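Local coordinates for protein clp gene regulator (ClgR) (Corynebacterium glutamicum, PDB 3F52) that probably binds regulatory DNA through a helix-turn-helix domain and activates transcription of the clp protease genes, at residues L58-L61 and R65-V68. Sequence-based numbering, arbitrary orientation.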
loop_
_atom_site.group_PDB
_atom_site.type_symbol
_atom_site.label_atom_id
_atom_site.label_comp_id
_atom_site.label_asym_id
_atom_site.label_seq_id
_atom_site.Cartn_x
_atom_site.Cartn_y
_atom_site.Cartn_z
ATOM N N LEU B 58 -8.555 14.372 -0.701
ATOM C CA LEU B 58 -7.385 14.134 -1.527
ATOM C C LEU B 58 -6.133 14.705 -0.882
ATOM O O LEU B 58 -5.075 14.066 -0.913
ATOM C CB LEU B 58 -7.570 14.728 -2.935
ATOM C CG LEU B 58 -6.387 14.449 -3.881
ATOM C CD1 LEU B 58 -6.031 12.946 -4.006
ATOM C CD2 LEU B 58 -6.616 15.070 -5.264
ATOM N N SER B 59 -6.252 15.906 -0.322
ATOM C CA SER B 59 -5.121 16.565 0.318
ATOM C C SER B 59 -4.614 15.705 1.487
ATOM O O SER B 59 -3.403 15.459 1.613
ATOM C CB SER B 59 -5.520 17.946 0.800
ATOM O OG SER B 59 -4.452 18.551 1.509
ATOM N N GLU B 60 -5.543 15.247 2.331
ATOM C CA GLU B 60 -5.201 14.342 3.452
ATOM C C GLU B 60 -4.612 13.003 2.978
ATOM O O GLU B 60 -3.659 12.497 3.573
ATOM C CB GLU B 60 -6.402 14.132 4.383
ATOM C CG GLU B 60 -6.648 15.375 5.235
ATOM C CD GLU B 60 -7.998 15.376 5.885
ATOM O OE1 GLU B 60 -8.729 14.357 5.729
ATOM O OE2 GLU B 60 -8.331 16.402 6.534
ATOM N N LEU B 61 -5.141 12.454 1.880
ATOM C CA LEU B 61 -4.534 11.251 1.279
ATOM C C LEU B 61 -3.076 11.525 0.860
ATOM O O LEU B 61 -2.154 10.744 1.186
ATOM C CB LEU B 61 -5.363 10.777 0.076
ATOM C CG LEU B 61 -4.800 9.597 -0.736
ATOM C CD1 LEU B 61 -4.497 8.388 0.181
ATOM C CD2 LEU B 61 -5.770 9.195 -1.873
ATOM N N ARG B 65 -2.414 11.095 5.607
ATOM C CA ARG B 65 -3.344 11.170 6.743
ATOM C C ARG B 65 -4.670 10.455 6.501
ATOM O O ARG B 65 -5.632 10.625 7.277
ATOM C CB ARG B 65 -3.571 12.632 7.127
ATOM C CG ARG B 65 -2.249 13.391 7.431
ATOM C CD ARG B 65 -1.586 12.803 8.713
ATOM N NE ARG B 65 -0.322 13.459 9.047
ATOM C CZ ARG B 65 0.883 12.911 8.879
ATOM N NH1 ARG B 65 1.976 13.613 9.215
ATOM N NH2 ARG B 65 0.991 11.688 8.388
ATOM N N LYS B 66 -4.724 9.661 5.431
ATOM C CA LYS B 66 -5.873 8.791 5.178
ATOM C C LYS B 66 -5.430 7.409 4.774
ATOM O O LYS B 66 -4.553 7.265 3.926
ATOM C CB LYS B 66 -6.719 9.333 4.022
ATOM C CG LYS B 66 -7.484 10.543 4.318
ATOM C CD LYS B 66 -8.754 10.230 5.075
ATOM C CE LYS B 66 -9.628 11.469 5.126
ATOM N NZ LYS B 66 -10.598 11.398 6.243
ATOM N N GLU B 67 -6.056 6.394 5.352
ATOM C CA GLU B 67 -5.908 5.043 4.845
ATOM C C GLU B 67 -6.976 4.821 3.759
ATOM O O GLU B 67 -8.176 4.886 4.061
ATOM C CB GLU B 67 -6.108 4.050 5.987
ATOM C CG GLU B 67 -4.943 3.952 6.978
ATOM C CD GLU B 67 -3.712 3.283 6.360
ATOM O OE1 GLU B 67 -3.828 2.226 5.672
ATOM O OE2 GLU B 67 -2.622 3.839 6.550
ATOM N N VAL B 68 -6.541 4.565 2.529
ATOM C CA VAL B 68 -7.425 4.505 1.342
ATOM C C VAL B 68 -7.762 3.048 1.057
ATOM O O VAL B 68 -6.892 2.193 1.198
ATOM C CB VAL B 68 -6.737 5.186 0.096
ATOM C CG1 VAL B 68 -5.471 4.456 -0.372
ATOM C CG2 VAL B 68 -7.701 5.332 -1.081
HETATM O O HOH W 1 -2.854 9.029 3.269
#
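Arg65 N donates to Glu60 O at 2.8 Å, drawing the chain that leaves helix 55-62 back against its last turn. One residue further on, a water continues the link: it donates to Leu61 O at 2.8 Å and accepts from Lys66 N at 2.9 Å, so that a second carbonyl near the helix end is satisfied through solvent. Beyond these bonds, CB and CG of Lys66 sit against the backbone of Leu61 and the CB of Glu60. With CG anti to the carbonyl carbon (chi1 -71°), Lys66 CG comes 3.7 Å from Glu60 CB; the bend at chi2 (-80°) then sends CD, CE and NZ outward to the Glu60 carboxylate. The two long side chains cross at a slant; Lys66 CE approaches Glu60 OE1 to 3.1 Å, while the salt bridge from Lys66 NZ to the same oxygen is longer, 3.5 Å. Buried Leu61 brings CD1 to 3.9 Å from CB of Val68, a small apolar contact between helix and loop. Arg65 directs its guanidinium away to a salt bridge with Glu27 of helix 25-40, and Glu67 forms a salt bridge with Arg26 of that helix and a hydrogen bond to Ser70 of the second subunit. The contact lies where the loop to helix 70-80 folds back on the end of helix 55-62, probably the recognition helix, whose Leu58 packs on Leu44 and Leu47 of helix 44-51, its likely helix-turn-helix partner.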